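Local coordinates for papain-like protease (Human betacoronavirus 2c EMC/2012, PDB 4RNA), which probably cleaves the viral polyprotein as a zinc-containing papain-like cysteine protease of the MERS coronavirus, and as in its relatives may also remove ubiquitin-like modifiers, at residues V118-D123 and H283-G288; V266-F271 and S303-K308. One frame throughout, in Å; residues are numbered along the deposited sequence.

Contact 1: residues V118-D123 and H283-G288; sequences VIMTLD and HARLKG
Met120 lays its CB over the centre of the His283 imidazole, 3.4 Å from the ring centroid, in a CH-pi contact. The methionine chain then bends at chi3 (73°), which puts CE 3.6 Å above the guanidinium plane of Arg285, toward its rim. A flexible, apolar methionine suits this place, as one side chain can follow two flat groups. Arg285 NH2 gives a hydrogen bond to Met120 O, 2.8 Å long but bent to 134° at the hydrogen. Thr121 OG1 approaches His283 CE1 obliquely at 3.5 Å; it bonds Ala117 O and takes a hydrogen bond from Asn269 ND2.

In the second shell, Arg285 NE bonds His283 NE2 at 2.9 Å, almost straight at 170° and in the plane of both groups, which fixes the guanidinium beside the imidazole. Asn269 OD1 holds the other ring nitrogen, ND1. Asp123 OD2 forms a salt bridge with Arg104 and OD1 a hydrogen bond with His142; a water that donates to OD2 also accepts a weak bond from Arg285 NH2.

Helix 115-122, just after the modified Cys113, is thus fastened to strand 280-287 of the palm sheet, consistent with the papain-like fold, in which such a helix packs on the sheet. With NE2 accepting from arginine, His283 is probably neutral, its proton on ND1, and the arginine charge at a carbonyl of the helix's last turn would be expected to be favourable.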
ATOM      1  N   VAL A 118       6.282   7.744  12.898  1.00 25.79           N
ATOM      2  CA  VAL A 118       5.555   6.495  13.089  1.00 22.99           C
ATOM      3  C   VAL A 118       6.128   5.632  14.223  1.00 26.38           C
ATOM      4  O   VAL A 118       5.374   5.133  15.065  1.00 26.04           O
ATOM      5  CB  VAL A 118       5.598   5.649  11.780  1.00 28.63           C
ATOM      6  CG1 VAL A 118       5.137   4.210  12.051  1.00 29.26           C
ATOM      7  CG2 VAL A 118       4.730   6.294  10.730  1.00 32.20           C
ATOM      8  N   ILE A 119       7.442   5.400  14.213  1.00 25.16           N
ATOM      9  CA  ILE A 119       8.062   4.471  15.173  1.00 30.67           C
ATOM     10  C   ILE A 119       8.001   5.001  16.638  1.00 25.54           C
ATOM     11  O   ILE A 119       7.629   4.284  17.576  1.00 24.21           O
ATOM     12  CB  ILE A 119       9.548   4.158  14.738  1.00 26.02           C
ATOM     13  CG1 ILE A 119       9.561   3.286  13.459  1.00 32.86           C
ATOM     14  CG2 ILE A 119      10.347   3.448  15.831  1.00 30.08           C
ATOM     15  CD1 ILE A 119      10.835   3.525  12.676  1.00 42.09           C
ATOM     16  N   MET A 120       8.274   6.273  16.822  1.00 25.75           N
ATOM     17  CA  MET A 120       8.173   6.909  18.167  1.00 23.41           C
ATOM     18  C   MET A 120       6.770   6.943  18.700  1.00 25.83           C
ATOM     19  O   MET A 120       6.629   6.896  19.899  1.00 27.08           O
ATOM     20  CB  MET A 120       8.701   8.352  18.111  1.00 26.46           C
ATOM     21  CG  MET A 120      10.178   8.299  17.840  1.00 28.15           C
ATOM     22  SD  MET A 120      11.006   9.896  18.116  1.00 31.98           S
ATOM     23  CE  MET A 120      10.942   9.906  19.903  1.00 31.31           C
ATOM     24  N   THR A 121       5.753   6.975  17.809  1.00 24.39           N
ATOM     25  CA  THR A 121       4.374   6.933  18.245  1.00 26.55           C
ATOM     26  C   THR A 121       4.045   5.482  18.630  1.00 25.28           C
ATOM     27  O   THR A 121       3.454   5.234  19.734  1.00 25.01           O
ATOM     28  CB  THR A 121       3.392   7.412  17.153  1.00 28.11           C
ATOM     29  OG1 THR A 121       3.623   8.763  16.841  1.00 28.07           O
ATOM     30  CG2 THR A 121       1.895   7.290  17.636  1.00 26.78           C
ATOM     31  N   LEU A 122       4.442   4.513  17.780  1.00 26.64           N
ATOM     32  CA  LEU A 122       4.111   3.074  18.105  1.00 24.31           C
ATOM     33  C   LEU A 122       4.814   2.651  19.381  1.00 27.00           C
ATOM     34  O   LEU A 122       4.341   1.843  20.137  1.00 25.59           O
ATOM     35  CB  LEU A 122       4.598   2.093  16.979  1.00 25.56           C
ATOM     36  CG  LEU A 122       3.875   2.187  15.621  1.00 28.04           C
ATOM     37  CD1 LEU A 122       4.704   1.377  14.602  1.00 32.06           C
ATOM     38  CD2 LEU A 122       2.434   1.629  15.822  1.00 25.95           C
ATOM     39  N   ASP A 123       5.996   3.182  19.632  1.00 21.76           N
ATOM     40  CA  ASP A 123       6.714   2.896  20.872  1.00 26.65           C
ATOM     41  C   ASP A 123       5.972   3.282  22.187  1.00 31.44           C
ATOM     42  O   ASP A 123       6.353   2.783  23.256  1.00 30.06           O
ATOM     43  CB  ASP A 123       8.111   3.555  20.863  1.00 27.37           C
ATOM     44  CG  ASP A 123       9.166   2.736  20.034  1.00 32.47           C
ATOM     45  OD1 ASP A 123       8.922   1.547  19.753  1.00 37.46           O
ATOM     46  OD2 ASP A 123      10.248   3.328  19.686  1.00 31.77           O
ATOM     47  N   HIS A 283       8.214  14.527  15.915  1.00 28.59           N
ATOM     48  CA  HIS A 283       7.466  13.799  16.935  1.00 25.93           C
ATOM     49  C   HIS A 283       7.656  14.533  18.255  1.00 29.98           C
ATOM     50  O   HIS A 283       8.791  14.884  18.591  1.00 32.05           O
ATOM     51  CB  HIS A 283       7.972  12.368  17.080  1.00 25.47           C
ATOM     52  CG  HIS A 283       7.259  11.580  18.188  1.00 24.99           C
ATOM     53  ND1 HIS A 283       6.053  11.118  18.028  1.00 26.46           N
ATOM     54  CD2 HIS A 283       7.658  11.229  19.473  1.00 23.98           C
ATOM     55  CE1 HIS A 283       5.632  10.451  19.121  1.00 26.07           C
ATOM     56  NE2 HIS A 283       6.617  10.511  20.035  1.00 29.59           N
ATOM     57  N   ALA A 284       6.568  14.743  19.013  1.00 27.48           N
ATOM     58  CA  ALA A 284       6.658  15.513  20.247  1.00 31.61           C
ATOM     59  C   ALA A 284       6.167  14.658  21.402  1.00 31.94           C
ATOM     60  O   ALA A 284       5.172  13.875  21.281  1.00 33.37           O
ATOM     61  CB  ALA A 284       5.867  16.838  20.157  1.00 27.41           C
ATOM     62  N   ARG A 285       6.872  14.754  22.525  1.00 29.00           N
ATOM     63  CA  ARG A 285       6.383  14.082  23.762  1.00 35.59           C
ATOM     64  C   ARG A 285       6.274  15.056  24.925  1.00 34.25           C
ATOM     65  O   ARG A 285       7.015  16.034  24.953  1.00 35.89           O
ATOM     66  CB  ARG A 285       7.329  12.967  24.178  1.00 38.19           C
ATOM     67  CG  ARG A 285       7.673  12.050  23.022  1.00 38.24           C
ATOM     68  CD  ARG A 285       7.782  10.702  23.576  1.00 33.98           C
ATOM     69  NE  ARG A 285       7.866   9.693  22.532  1.00 32.74           N
ATOM     70  CZ  ARG A 285       8.471   8.534  22.757  1.00 36.54           C
ATOM     71  NH1 ARG A 285       9.060   8.348  23.936  1.00 35.61           N
ATOM     72  NH2 ARG A 285       8.535   7.593  21.815  1.00 29.40           N
ATOM     73  N   LEU A 286       5.351  14.783  25.840  1.00 33.15           N
ATOM     74  CA  LEU A 286       5.169  15.620  27.016  1.00 36.56           C
ATOM     75  C   LEU A 286       5.767  14.964  28.227  1.00 39.86           C
ATOM     76  O   LEU A 286       5.252  13.945  28.735  1.00 36.19           O
ATOM     77  CB  LEU A 286       3.693  15.832  27.311  1.00 38.08           C
ATOM     78  CG  LEU A 286       2.781  16.553  26.277  1.00 47.32           C
ATOM     79  CD1 LEU A 286       1.825  17.449  27.034  1.00 38.60           C
ATOM     80  CD2 LEU A 286       3.467  17.328  25.162  1.00 42.57           C
ATOM     81  N   LYS A 287       6.812  15.572  28.757  1.00 35.55           N
ATOM     82  CA  LYS A 287       7.479  14.992  29.890  1.00 37.84           C
ATOM     83  C   LYS A 287       8.092  16.086  30.710  1.00 41.44           C
ATOM     84  O   LYS A 287       8.691  16.985  30.130  1.00 35.27           O
ATOM     85  CB  LYS A 287       8.613  14.118  29.354  1.00 39.83           C
ATOM     86  CG  LYS A 287       9.008  12.998  30.286  1.00 52.60           C
ATOM     87  CD  LYS A 287       9.348  11.715  29.517  1.00 53.56           C
ATOM     88  CE  LYS A 287      10.615  11.864  28.683  1.00 49.72           C
ATOM     89  NZ  LYS A 287      11.097  10.473  28.371  1.00 52.07           N
ATOM     90  N   GLY A 288       8.026  15.963  32.031  1.00 45.93           N
ATOM     91  CA  GLY A 288       8.673  16.930  32.944  1.00 46.33           C
ATOM     92  C   GLY A 288       8.125  18.340  32.769  1.00 47.84           C
ATOM     93  O   GLY A 288       8.872  19.334  32.788  1.00 48.30           O
TER
HETATM   94  O   HOH W   1      10.898   6.019  20.762  1.00 35.93           O

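Contact 2: residues V266-F271 and S303-K308; sequences VAFNVF and SDWKCK
Phe268 and Cys307 both hold their first side-chain atom beyond CB between the backbone N and the carbonyl carbon (chi1 58° and 59°), while Trp305 has CG anti to its N; these torsions place Phe268 CG, Cys307 SG and Trp305 CG on the side where the two strands face each other. The Phe268 CZ and CE2 corner meets Trp305 CE3, which lies at the edge of the phenyl ring close to its plane, with CZ 4.0 Å away. Cys307 SG stands obliquely beside the same ring, 4.1 Å from CE2, in a sulfur-aromatic contact. Val270 CG2 touches both Trp305 and Cys307: it reaches tip to tip to Trp305 CZ3 at 3.7 Å and is equally near Cys307 SG, a compact valine being enough to join indole and thiol.

The two segments belong to strands 267-272 and 304-315, antiparallel partners in the palm sheet, yet here their axes splay by 70°. Pairing therefore narrows to a single backbone bond, Phe271 N to Lys308 O at 2.9 Å. The same oxygen receives a CA-H contact from Val270 CA at 3.2 Å. Beyond it, Asn269 bonds Thr310 backbone to backbone, where the strands run together.

Within its own strand Trp305 is covered over one face by Cys307 CB, 3.5 Å above the indole plane, and Lys293 adds a cation-pi contact. Lys308 brings its aliphatic CB within 3.4 Å of Phe271 O, a buried carbonyl oxygen with no hydrogen-bond partner in the model.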
ATOM      1  N   VAL A 266      -0.286  12.697  25.739  1.00 29.44           N
ATOM      2  CA  VAL A 266       1.085  12.341  26.121  1.00 31.54           C
ATOM      3  C   VAL A 266       2.079  12.595  25.003  1.00 30.25           C
ATOM      4  O   VAL A 266       3.285  12.619  25.226  1.00 34.91           O
ATOM      5  CB  VAL A 266       1.184  10.896  26.695  1.00 37.84           C
ATOM      6  CG1 VAL A 266       0.227  10.728  27.896  1.00 38.49           C
ATOM      7  CG2 VAL A 266       0.940   9.866  25.615  1.00 32.91           C
ATOM      8  N   ALA A 267       1.602  12.711  23.766  1.00 30.85           N
ATOM      9  CA  ALA A 267       2.475  12.881  22.618  1.00 29.85           C
ATOM     10  C   ALA A 267       1.672  13.288  21.387  1.00 30.66           C
ATOM     11  O   ALA A 267       0.482  13.104  21.349  1.00 28.40           O
ATOM     12  CB  ALA A 267       3.279  11.605  22.267  1.00 28.55           C
ATOM     13  N   PHE A 268       2.335  13.887  20.391  1.00 23.85           N
ATOM     14  CA  PHE A 268       1.648  14.239  19.157  1.00 29.49           C
ATOM     15  C   PHE A 268       2.633  14.372  18.029  1.00 32.80           C
ATOM     16  O   PHE A 268       3.822  14.637  18.273  1.00 33.44           O
ATOM     17  CB  PHE A 268       0.793  15.537  19.320  1.00 29.49           C
ATOM     18  CG  PHE A 268       1.589  16.751  19.752  1.00 31.01           C
ATOM     19  CD1 PHE A 268       1.851  16.984  21.098  1.00 30.15           C
ATOM     20  CD2 PHE A 268       2.093  17.598  18.813  1.00 29.37           C
ATOM     21  CE1 PHE A 268       2.569  18.080  21.536  1.00 33.57           C
ATOM     22  CE2 PHE A 268       2.810  18.722  19.228  1.00 33.14           C
ATOM     23  CZ  PHE A 268       3.048  18.964  20.583  1.00 33.28           C
ATOM     24  N   ASN A 269       2.171  14.211  16.782  1.00 27.92           N
ATOM     25  CA  ASN A 269       3.066  14.555  15.667  1.00 27.07           C
ATOM     26  C   ASN A 269       2.771  15.850  15.012  1.00 27.86           C
ATOM     27  O   ASN A 269       1.651  16.377  15.088  1.00 29.58           O
ATOM     28  CB  ASN A 269       3.069  13.444  14.594  1.00 27.60           C
ATOM     29  CG  ASN A 269       3.563  12.117  15.178  1.00 35.02           C
ATOM     30  OD1 ASN A 269       4.565  12.107  15.888  1.00 32.65           O
ATOM     31  ND2 ASN A 269       2.871  10.992  14.864  1.00 28.84           N
ATOM     32  N   VAL A 270       3.784  16.386  14.333  1.00 29.48           N
ATOM     33  CA  VAL A 270       3.591  17.696  13.737  1.00 31.11           C
ATOM     34  C   VAL A 270       4.100  17.541  12.310  1.00 29.04           C
ATOM     35  O   VAL A 270       5.075  16.804  12.077  1.00 31.92           O
ATOM     36  CB  VAL A 270       4.426  18.786  14.501  1.00 36.73           C
ATOM     37  CG1 VAL A 270       4.616  20.011  13.664  1.00 35.48           C
ATOM     38  CG2 VAL A 270       3.769  19.147  15.828  1.00 35.38           C
ATOM     39  N   PHE A 271       3.409  18.151  11.340  1.00 31.75           N
ATOM     40  CA  PHE A 271       3.956  18.226   9.991  1.00 39.90           C
ATOM     41  C   PHE A 271       4.247  19.683   9.678  1.00 42.64           C
ATOM     42  O   PHE A 271       3.364  20.521   9.835  1.00 45.90           O
ATOM     43  CB  PHE A 271       2.973  17.621   8.992  1.00 44.15           C
ATOM     44  CG  PHE A 271       3.450  17.617   7.541  1.00 47.73           C
ATOM     45  CD1 PHE A 271       4.443  16.731   7.103  1.00 50.22           C
ATOM     46  CD2 PHE A 271       2.884  18.465   6.620  1.00 50.38           C
ATOM     47  CE1 PHE A 271       4.855  16.720   5.778  1.00 50.81           C
ATOM     48  CE2 PHE A 271       3.304  18.458   5.293  1.00 52.02           C
ATOM     49  CZ  PHE A 271       4.273  17.576   4.873  1.00 47.51           C
ATOM     50  N   SER A 303       7.699  25.030  26.603  1.00 40.21           N
ATOM     51  CA  SER A 303       6.374  24.821  27.271  1.00 41.24           C
ATOM     52  C   SER A 303       5.170  25.221  26.387  1.00 35.27           C
ATOM     53  O   SER A 303       4.032  24.825  26.678  1.00 38.90           O
ATOM     54  CB  SER A 303       6.320  25.554  28.587  1.00 45.15           C
ATOM     55  OG  SER A 303       6.600  26.922  28.312  1.00 52.07           O
ATOM     56  N   ASP A 304       5.431  25.960  25.305  1.00 36.16           N
ATOM     57  CA  ASP A 304       4.388  26.458  24.375  1.00 38.19           C
ATOM     58  C   ASP A 304       4.889  26.396  22.970  1.00 41.27           C
ATOM     59  O   ASP A 304       6.013  26.851  22.663  1.00 41.81           O
ATOM     60  CB  ASP A 304       3.994  27.923  24.675  1.00 40.52           C
ATOM     61  CG  ASP A 304       3.470  28.097  26.095  1.00 42.31           C
ATOM     62  OD1 ASP A 304       4.301  28.282  26.999  1.00 48.33           O
ATOM     63  OD2 ASP A 304       2.249  27.947  26.343  1.00 50.25           O
ATOM     64  N   TRP A 305       4.014  25.908  22.088  1.00 40.59           N
ATOM     65  CA  TRP A 305       4.365  25.664  20.707  1.00 39.04           C
ATOM     66  C   TRP A 305       3.194  25.815  19.797  1.00 41.94           C
ATOM     67  O   TRP A 305       2.178  25.098  19.933  1.00 37.59           O
ATOM     68  CB  TRP A 305       4.957  24.270  20.549  1.00 37.55           C
ATOM     69  CG  TRP A 305       5.649  24.023  19.232  1.00 39.37           C
ATOM     70  CD1 TRP A 305       6.174  24.951  18.344  1.00 37.84           C
ATOM     71  CD2 TRP A 305       5.992  22.712  18.663  1.00 39.67           C
ATOM     72  NE1 TRP A 305       6.763  24.313  17.272  1.00 38.98           N
ATOM     73  CE2 TRP A 305       6.703  22.972  17.420  1.00 42.66           C
ATOM     74  CE3 TRP A 305       5.802  21.377  19.073  1.00 45.82           C
ATOM     75  CZ2 TRP A 305       7.181  21.923  16.601  1.00 40.60           C
ATOM     76  CZ3 TRP A 305       6.295  20.332  18.249  1.00 42.22           C
ATOM     77  CH2 TRP A 305       6.958  20.601  17.050  1.00 46.10           C
ATOM     78  N   LYS A 306       3.344  26.752  18.859  1.00 41.13           N
ATOM     79  CA  LYS A 306       2.407  26.933  17.772  1.00 45.93           C
ATOM     80  C   LYS A 306       2.912  26.101  16.609  1.00 41.90           C
ATOM     81  O   LYS A 306       3.980  26.333  16.063  1.00 37.70           O
ATOM     82  CB  LYS A 306       2.248  28.412  17.349  1.00 50.75           C
ATOM     83  CG  LYS A 306       1.111  28.601  16.329  1.00 55.00           C
ATOM     84  CD  LYS A 306       0.639  30.045  16.191  1.00 66.42           C
ATOM     85  CE  LYS A 306       1.582  30.890  15.347  1.00 66.20           C
ATOM     86  NZ  LYS A 306       0.992  32.229  15.049  1.00 82.83           N
ATOM     87  N   CYS A 307       2.113  25.128  16.222  1.00 36.01           N
ATOM     88  CA  CYS A 307       2.563  24.118  15.249  1.00 33.73           C
ATOM     89  C   CYS A 307       1.319  23.395  14.657  1.00 34.31           C
ATOM     90  O   CYS A 307       0.223  23.432  15.235  1.00 33.89           O
ATOM     91  CB  CYS A 307       3.463  23.097  15.959  1.00 32.02           C
ATOM     92  SG  CYS A 307       2.546  22.286  17.311  1.00 35.24           S
ATOM     93  N   LYS A 308       1.538  22.719  13.537  1.00 36.14           N
ATOM     94  CA  LYS A 308       0.497  21.983  12.785  1.00 36.14           C
ATOM     95  C   LYS A 308       0.489  20.523  13.163  1.00 36.49           C
ATOM     96  O   LYS A 308       1.282  19.702  12.671  1.00 34.04           O
ATOM     97  CB  LYS A 308       0.755  22.142  11.295  1.00 40.70           C
ATOM     98  CG  LYS A 308       0.794  23.611  10.859  1.00 42.59           C
ATOM     99  CD  LYS A 308       1.431  23.679   9.484  1.00 54.83           C
ATOM    100  CE  LYS A 308       1.011  24.929   8.735  1.00 61.67           C
ATOM    101  NZ  LYS A 308       1.597  24.809   7.363  1.00 72.62           N
TER

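From the N terminus, the chain first passes through helix 115-122, whose residues 118-123 meet their partner some 160 residues later. After the zinc-bearing fingers it returns to the palm as strand 267-272, and strand 280-287 follows to close contact 1. Strand 304-315 then comes back to strand 267-272 and closes contact 2, a much shorter loop of 31 intervening residues, all of them sheet or connecting loop. Because 266-271 lies inside the span of contact 1 and 303-308 beyond it, the two closures cross. Strands 267-272 and 280-287 are antiparallel neighbours, Ala284 N bonding Phe268 O, so contact 1 ties the helix to the sheet and contact 2 joins two of the sheet's strands.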